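Local coordinates for CIR protein (PDB 6ZYV) that is of unknown function but belongs to the Plasmodium interspersed repeat (PIR) family of variant antigens and probably acts at the surface of infected red blood cells, at residues 162-167 with 213-218; 169-174 with 223-228. The protein carries 5 engineered substitutions. All coordinates share one frame; numbering follows the deposited sequence.

Contact 1 of 2, residues 162-167 with 213-218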
ATOM      1  N   LYS A 162       3.674   3.071  -7.127  1.00 44.75           N
ATOM      2  CA  LYS A 162       2.913   4.276  -7.436  1.00 46.64           C
ATOM      3  C   LYS A 162       2.709   4.405  -8.950  1.00 46.66           C
ATOM      4  O   LYS A 162       1.610   4.728  -9.379  1.00 47.48           O
ATOM      5  CB  LYS A 162       3.645   5.515  -6.900  1.00 50.11           C
ATOM      6  CG  LYS A 162       3.091   6.037  -5.580  1.00 56.19           C
ATOM      7  CD  LYS A 162       3.275   7.560  -5.416  1.00 62.27           C
ATOM      8  CE  LYS A 162       4.727   8.006  -5.395  1.00 67.41           C
ATOM      9  NZ  LYS A 162       4.873   9.419  -4.916  1.00 70.19           N
ATOM     10  N   SER A 163       3.749   4.123  -9.752  1.00 45.80           N
ATOM     11  CA  SER A 163       3.670   4.141 -11.215  1.00 46.17           C
ATOM     12  C   SER A 163       2.687   3.087 -11.718  1.00 46.18           C
ATOM     13  O   SER A 163       1.959   3.335 -12.681  1.00 46.73           O
ATOM     14  CB  SER A 163       5.036   3.898 -11.836  1.00 47.40           C
ATOM     15  OG  SER A 163       5.856   5.035 -11.641  1.00 52.19           O
ATOM     16  N   LEU A 164       2.649   1.918 -11.056  1.00 45.19           N
ATOM     17  CA  LEU A 164       1.698   0.874 -11.398  1.00 45.37           C
ATOM     18  C   LEU A 164       0.276   1.364 -11.068  1.00 46.73           C
ATOM     19  O   LEU A 164      -0.630   1.193 -11.887  1.00 47.95           O
ATOM     20  CB  LEU A 164       2.029  -0.400 -10.611  1.00 44.59           C
ATOM     21  CG  LEU A 164       1.091  -1.578 -10.802  1.00 45.11           C
ATOM     22  CD1 LEU A 164       1.032  -1.990 -12.301  1.00 45.32           C
ATOM     23  CD2 LEU A 164       1.567  -2.756  -9.945  1.00 45.02           C
ATOM     24  N   CYS A 165       0.091   2.016  -9.901  1.00 46.40           N
ATOM     25  CA  CYS A 165      -1.195   2.580  -9.478  1.00 46.99           C
ATOM     26  C   CYS A 165      -1.696   3.658 -10.439  1.00 48.19           C
ATOM     27  O   CYS A 165      -2.895   3.751 -10.660  1.00 48.48           O
ATOM     28  CB  CYS A 165      -1.137   3.082  -8.034  1.00 47.34           C
ATOM     29  SG  CYS A 165      -1.306   1.773  -6.795  1.00 50.84           S
ATOM     30  N   ASN A 166      -0.793   4.429 -11.058  1.00 49.05           N
ATOM     31  CA  ASN A 166      -1.192   5.445 -12.035  1.00 50.89           C
ATOM     32  C   ASN A 166      -1.825   4.790 -13.264  1.00 50.25           C
ATOM     33  O   ASN A 166      -2.812   5.309 -13.784  1.00 50.17           O
ATOM     34  CB  ASN A 166      -0.018   6.340 -12.433  1.00 54.49           C
ATOM     35  CG  ASN A 166       0.463   7.216 -11.296  1.00 62.33           C
ATOM     36  OD1 ASN A 166      -0.307   7.619 -10.411  1.00 65.02           O
ATOM     37  ND2 ASN A 166       1.756   7.538 -11.290  1.00 64.11           N
ATOM     38  N   MET A 167      -1.300   3.618 -13.695  1.00 49.00           N
ATOM     39  CA  MET A 167      -1.888   2.905 -14.827  1.00 48.61           C
ATOM     40  C   MET A 167      -3.279   2.362 -14.454  1.00 47.89           C
ATOM     41  O   MET A 167      -4.198   2.437 -15.260  1.00 47.44           O
ATOM     42  CB  MET A 167      -0.955   1.792 -15.324  1.00 48.50           C
ATOM     43  CG  MET A 167       0.345   2.320 -15.888  1.00 50.19           C
ATOM     44  SD  MET A 167       1.287   0.996 -16.679  1.00 52.83           S
ATOM     45  CE  MET A 167       1.764   0.083 -15.244  1.00 51.22           C
ATOM     46  N   PRO A 213       5.767  -9.960  -5.335  1.00 38.23           N
ATOM     47  CA  PRO A 213       4.378 -10.228  -5.783  1.00 38.42           C
ATOM     48  C   PRO A 213       3.442  -9.021  -5.891  1.00 38.91           C
ATOM     49  O   PRO A 213       2.514  -9.064  -6.682  1.00 39.92           O
ATOM     50  CB  PRO A 213       3.860 -11.240  -4.760  1.00 38.71           C
ATOM     51  CG  PRO A 213       5.094 -11.967  -4.347  1.00 39.58           C
ATOM     52  CD  PRO A 213       6.151 -10.891  -4.259  1.00 37.53           C
ATOM     53  N   ILE A 214       3.682  -7.947  -5.149  1.00 38.72           N
ATOM     54  CA  ILE A 214       2.890  -6.717  -5.252  1.00 40.19           C
ATOM     55  C   ILE A 214       2.948  -6.178  -6.716  1.00 42.23           C
ATOM     56  O   ILE A 214       1.916  -5.844  -7.314  1.00 43.14           O
ATOM     57  CB  ILE A 214       3.475  -5.659  -4.266  1.00 40.44           C
ATOM     58  CG1 ILE A 214       3.256  -6.049  -2.791  1.00 41.14           C
ATOM     59  CG2 ILE A 214       2.956  -4.260  -4.570  1.00 41.04           C
ATOM     60  CD1 ILE A 214       4.192  -5.301  -1.814  1.00 41.97           C
ATOM     61  N   LEU A 215       4.169  -6.141  -7.287  1.00 41.97           N
ATOM     62  CA  LEU A 215       4.356  -5.659  -8.641  1.00 42.38           C
ATOM     63  C   LEU A 215       4.101  -6.737  -9.676  1.00 42.71           C
ATOM     64  O   LEU A 215       3.516  -6.414 -10.707  1.00 43.82           O
ATOM     65  CB  LEU A 215       5.785  -5.118  -8.820  1.00 42.41           C
ATOM     66  CG  LEU A 215       6.230  -4.030  -7.860  1.00 43.16           C
ATOM     67  CD1 LEU A 215       7.681  -3.624  -8.147  1.00 43.59           C
ATOM     68  CD2 LEU A 215       5.304  -2.826  -7.922  1.00 43.48           C
ATOM     69  N   SER A 216       4.577  -7.982  -9.458  1.00 41.60           N
ATOM     70  CA  SER A 216       4.386  -9.013 -10.475  1.00 42.25           C
ATOM     71  C   SER A 216       2.924  -9.396 -10.639  1.00 42.55           C
ATOM     72  O   SER A 216       2.490  -9.518 -11.779  1.00 42.96           O
ATOM     73  CB  SER A 216       5.287 -10.222 -10.276  1.00 43.84           C
ATOM     74  OG  SER A 216       5.007 -10.863  -9.053  1.00 49.20           O
ATOM     75  N   ASN A 217       2.155  -9.534  -9.541  1.00 41.74           N
ATOM     76  CA  ASN A 217       0.731  -9.836  -9.670  1.00 42.22           C
ATOM     77  C   ASN A 217      -0.015  -8.592 -10.165  1.00 41.73           C
ATOM     78  O   ASN A 217      -0.874  -8.712 -11.041  1.00 42.19           O
ATOM     79  CB  ASN A 217       0.125 -10.338  -8.362  1.00 43.84           C
ATOM     80  CG  ASN A 217       0.711 -11.647  -7.892  1.00 48.51           C
ATOM     81  OD1 ASN A 217       1.103 -12.500  -8.676  1.00 51.03           O
ATOM     82  ND2 ASN A 217       0.780 -11.832  -6.588  1.00 49.21           N
ATOM     83  N   GLY A 218       0.353  -7.419  -9.647  1.00 40.57           N
ATOM     84  CA  GLY A 218      -0.270  -6.164 -10.048  1.00 40.68           C
ATOM     85  C   GLY A 218      -0.130  -5.824 -11.521  1.00 40.64           C
ATOM     86  O   GLY A 218      -1.102  -5.416 -12.155  1.00 40.88           O
TER
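Leu164 lays both of its methyl groups over one face of the carbonyl group of Gly218. That carbonyl is the flat group of the contact. Leu164 CD2 stands 3.8 Å from Gly218 C, and Leu164 CD1 is 4.0 Å from Gly218 O. Both methyls therefore press on the same side of the C=O unit. At its oxygen, Gly218 has a polar partner as well: Tyr168 OH hydrogen-bonds to Gly218 O. Gly218 has no side chain, and the leucine reaches the main chain directly.

The CB bond of Leu164 heads toward helix 213-226. Its CG is anti to the backbone N (chi1 177°), which carries the fork of the leucine across the gap. The CD2 branch does most of the touching. It also lies 4.1 Å from Ile214 O, which accepts the helical bond of Gly218 N. At its flank, Leu164 CD2 meets Leu215 CD2 at 4.3 Å, a looser methyl-to-methyl touch.

The two helix segments run nearly side by side, with axes 10.8 Å apart at an angle of 25°. This is van der Waals packing of a leucine on the main chain of a neighbouring helix, at a glycine. Helix 181-198 joins it, with Phe188 against Leu164 and Tyr192 against Leu215. Ile214 also packs on Tyr90 and Leu93 of helix 81-101, and the Cys165-Cys12 disulfide ties helix 154-174 to helix 8-20.

Contact 2 of 2, residues 169-174 with 223-228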
ATOM      1  N   ASN A 169      -5.360   3.751 -12.348  1.00 55.19           N
ATOM      2  CA  ASN A 169      -6.220   4.941 -12.323  1.00 58.75           C
ATOM      3  C   ASN A 169      -6.605   5.317 -13.748  1.00 61.45           C
ATOM      4  O   ASN A 169      -7.744   5.694 -13.984  1.00 62.51           O
ATOM      5  CB  ASN A 169      -5.508   6.127 -11.644  1.00 61.77           C
ATOM      6  CG  ASN A 169      -6.309   7.423 -11.646  1.00 69.62           C
ATOM      7  OD1 ASN A 169      -5.834   8.483 -12.106  1.00 73.10           O
ATOM      8  ND2 ASN A 169      -7.557   7.369 -11.155  1.00 70.43           N
ATOM      9  N   GLU A 170      -5.665   5.222 -14.696  1.00 62.50           N
ATOM     10  CA  GLU A 170      -5.944   5.510 -16.092  1.00 65.16           C
ATOM     11  C   GLU A 170      -6.960   4.526 -16.655  1.00 67.70           C
ATOM     12  O   GLU A 170      -7.913   4.932 -17.313  1.00 68.41           O
ATOM     13  CB  GLU A 170      -4.653   5.492 -16.919  1.00 66.80           C
ATOM     14  CG  GLU A 170      -3.788   6.718 -16.735  1.00 71.60           C
ATOM     15  CD  GLU A 170      -4.545   8.004 -16.996  1.00 80.00           C
ATOM     16  OE1 GLU A 170      -5.060   8.166 -18.129  1.00 81.14           O
ATOM     17  OE2 GLU A 170      -4.667   8.819 -16.053  1.00 82.95           O
ATOM     18  N   LEU A 171      -6.787   3.245 -16.358  1.00 68.87           N
ATOM     19  CA  LEU A 171      -7.717   2.212 -16.794  1.00 71.81           C
ATOM     20  C   LEU A 171      -9.114   2.448 -16.194  1.00 75.30           C
ATOM     21  O   LEU A 171     -10.116   2.216 -16.853  1.00 75.79           O
ATOM     22  CB  LEU A 171      -7.171   0.855 -16.344  1.00 71.06           C
ATOM     23  CG  LEU A 171      -8.045  -0.340 -16.599  1.00 72.46           C
ATOM     24  CD1 LEU A 171      -8.017  -0.712 -18.059  1.00 73.53           C
ATOM     25  CD2 LEU A 171      -7.619  -1.497 -15.740  1.00 72.51           C
ATOM     26  N   ASP A 172      -9.166   2.923 -14.952  1.00 77.82           N
ATOM     27  CA  ASP A 172     -10.389   3.200 -14.219  1.00 81.54           C
ATOM     28  C   ASP A 172     -11.188   4.336 -14.853  1.00 85.29           C
ATOM     29  O   ASP A 172     -12.418   4.300 -14.819  1.00 86.45           O
ATOM     30  CB  ASP A 172     -10.048   3.540 -12.759  1.00 84.28           C
ATOM     31  CG  ASP A 172     -11.220   3.497 -11.799  1.00 92.16           C
ATOM     32  OD1 ASP A 172     -12.292   2.974 -12.191  1.00 94.06           O
ATOM     33  OD2 ASP A 172     -11.066   3.979 -10.646  1.00 95.01           O
ATOM     34  N   LYS A 173     -10.508   5.328 -15.446  1.00 87.24           N
ATOM     35  CA  LYS A 173     -11.200   6.448 -16.072  1.00 90.42           C
ATOM     36  C   LYS A 173     -11.458   6.228 -17.570  1.00 93.46           C
ATOM     37  O   LYS A 173     -12.541   6.560 -18.052  1.00 95.00           O
ATOM     38  CB  LYS A 173     -10.484   7.781 -15.791  1.00 92.60           C
ATOM     39  CG  LYS A 173      -9.220   8.040 -16.596  1.00 96.73           C
ATOM     40  CD  LYS A 173      -8.450   9.234 -16.040  1.00101.17           C
ATOM     41  CE  LYS A 173      -7.750  10.012 -17.126  1.00105.64           C
ATOM     42  NZ  LYS A 173      -6.840  11.039 -16.559  1.00107.95           N
ATOM     43  N   ASN A 174     -10.502   5.646 -18.304  1.00 94.33           N
ATOM     44  CA  ASN A 174     -10.679   5.390 -19.738  1.00 96.64           C
ATOM     45  C   ASN A 174     -11.592   4.182 -20.018  1.00 97.67           C
ATOM     46  O   ASN A 174     -12.198   4.111 -21.097  1.00 99.09           O
ATOM     47  CB  ASN A 174      -9.329   5.237 -20.442  1.00 98.14           C
ATOM     48  CG  ASN A 174      -8.589   6.544 -20.616  1.00102.52           C
ATOM     49  OD1 ASN A 174      -7.852   6.995 -19.728  1.00103.52           O
ATOM     50  ND2 ASN A 174      -8.769   7.182 -21.767  1.00104.12           N
ATOM     51  N   ILE A 223      -2.241  -5.737 -17.306  1.00 45.36           N
ATOM     52  CA  ILE A 223      -2.173  -5.997 -18.732  1.00 46.63           C
ATOM     53  C   ILE A 223      -3.283  -6.955 -19.192  1.00 47.95           C
ATOM     54  O   ILE A 223      -3.780  -6.803 -20.310  1.00 48.67           O
ATOM     55  CB  ILE A 223      -0.750  -6.406 -19.189  1.00 46.45           C
ATOM     56  CG1 ILE A 223      -0.323  -7.789 -18.655  1.00 46.79           C
ATOM     57  CG2 ILE A 223       0.245  -5.305 -18.801  1.00 46.26           C
ATOM     58  CD1 ILE A 223       1.184  -8.202 -19.011  1.00 47.69           C
ATOM     59  N   LYS A 224      -3.731  -7.874 -18.322  1.00 47.75           N
ATOM     60  CA  LYS A 224      -4.861  -8.735 -18.628  1.00 49.01           C
ATOM     61  C   LYS A 224      -6.133  -7.860 -18.770  1.00 50.17           C
ATOM     62  O   LYS A 224      -6.948  -8.128 -19.637  1.00 51.15           O
ATOM     63  CB  LYS A 224      -5.086  -9.768 -17.508  1.00 50.57           C
ATOM     64  CG  LYS A 224      -4.123 -10.948 -17.538  1.00 55.38           C
ATOM     65  CD  LYS A 224      -4.314 -11.833 -16.305  1.00 59.45           C
ATOM     66  CE  LYS A 224      -3.444 -13.067 -16.315  1.00 64.06           C
ATOM     67  NZ  LYS A 224      -3.795 -13.995 -15.197  1.00 66.20           N
ATOM     68  N   LYS A 225      -6.299  -6.822 -17.911  1.00 49.84           N
ATOM     69  CA  LYS A 225      -7.457  -5.929 -17.952  1.00 50.63           C
ATOM     70  C   LYS A 225      -7.407  -5.015 -19.178  1.00 51.49           C
ATOM     71  O   LYS A 225      -8.431  -4.814 -19.813  1.00 52.77           O
ATOM     72  CB  LYS A 225      -7.626  -5.114 -16.646  1.00 51.42           C
ATOM     73  CG  LYS A 225      -7.989  -5.956 -15.418  1.00 52.96           C
ATOM     74  CD  LYS A 225      -9.339  -6.686 -15.569  1.00 56.62           C
ATOM     75  CE  LYS A 225      -9.628  -7.661 -14.438  1.00 59.36           C
ATOM     76  NZ  LYS A 225     -11.050  -8.136 -14.448  1.00 62.45           N
ATOM     77  N   CYS A 226      -6.226  -4.506 -19.554  1.00 51.04           N
ATOM     78  CA  CYS A 226      -6.097  -3.691 -20.768  1.00 52.00           C
ATOM     79  C   CYS A 226      -6.450  -4.508 -21.984  1.00 53.29           C
ATOM     80  O   CYS A 226      -7.179  -4.022 -22.842  1.00 55.43           O
ATOM     81  CB  CYS A 226      -4.704  -3.094 -20.894  1.00 52.11           C
ATOM     82  SG  CYS A 226      -4.387  -1.739 -19.738  1.00 55.02           S
ATOM     83  N   ASN A 227      -6.038  -5.791 -22.010  1.00 51.91           N
ATOM     84  CA  ASN A 227      -6.376  -6.676 -23.114  1.00 51.83           C
ATOM     85  C   ASN A 227      -7.822  -7.187 -23.099  1.00 53.46           C
ATOM     86  O   ASN A 227      -8.145  -8.147 -23.799  1.00 53.79           O
ATOM     87  CB  ASN A 227      -5.376  -7.825 -23.228  1.00 50.41           C
ATOM     88  CG  ASN A 227      -4.286  -7.522 -24.215  1.00 51.93           C
ATOM     89  OD1 ASN A 227      -4.380  -6.598 -25.036  1.00 53.59           O
ATOM     90  ND2 ASN A 227      -3.213  -8.282 -24.172  1.00 51.95           N
ATOM     91  N   ASN A 228      -8.697  -6.538 -22.330  1.00 54.81           N
ATOM     92  CA  ASN A 228     -10.129  -6.807 -22.346  1.00 57.12           C
ATOM     93  C   ASN A 228     -10.892  -5.828 -23.263  1.00 60.60           C
ATOM     94  O   ASN A 228     -12.008  -6.119 -23.680  1.00 62.74           O
ATOM     95  CB  ASN A 228     -10.727  -6.848 -20.941  1.00 56.54           C
ATOM     96  CG  ASN A 228     -10.430  -8.126 -20.205  1.00 57.20           C
ATOM     97  OD1 ASN A 228     -10.001  -9.119 -20.790  1.00 58.14           O
ATOM     98  ND2 ASN A 228     -10.641  -8.148 -18.901  1.00 55.84           N
TER
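Leu171 and Lys225 meet with their side chains crossing at about a right angle. The leucine comes end-on from helix 154-174. The lysine starts toward it, and its chain then turns crosswise after CB. Leu171 CD2 touches Lys225 CB at 3.7 Å, so the methyl meets the root of the lysine and not its charged end. The lysine chain bends at chi2 (-62°), and the rest of it leads away. The amino group thus stays off the apolar touch. Elsewhere the lysine side chain touches Asp6 near the N-terminus of the chain.

The second branch of the leucine has a different partner. Leu171 CD1 approaches Cys226 SG at 4.1 Å, an apolar contact with a disulfide sulfur. Leu171 therefore straddles two consecutive residues, one methyl on each. Its CB bond points toward helix 213-226. The CB bond of Cys226 leaves to one side, yet SG still comes within reach of Leu171 CD1.

Two charge pairs lie on the same turns of helix 154-174. Lys173 NZ forms a salt bridge with Glu170 OE2 at 3.1 Å. Glu170 OE2 receives it on its syn lone pair, the side of the other oxygen. Asp172 makes a salt bridge with Lys13 of helix 8-20.

The contact is small and partly buried. It joins the C-terminal turns of helices 154-174 and 213-226, and the Cys181-Cys226 disulfide fastens the second of these to the start of helix 181-198.

How the contacts relate
Contacts 1 and 2 are two points along one interface, that of helices 154-174 and 213-226. Their centres are 12 Å apart. Each is carried by one leucine, Leu164 or Leu171, seven residues apart and with similar torsions. The partners Gly218 and Lys225 are also spaced by seven. CA separations are alike, 7.4 Å for Leu164-Gly218 and 7.3 Å for Leu171-Cys226. The settings differ. Contact 1 is buried, and its centre is about 10 Å from the centre of the chain. Contact 2 is partly buried, and its centre is about 20 Å from the centre of the chain. Both belong to the helical framework of the ectodomain.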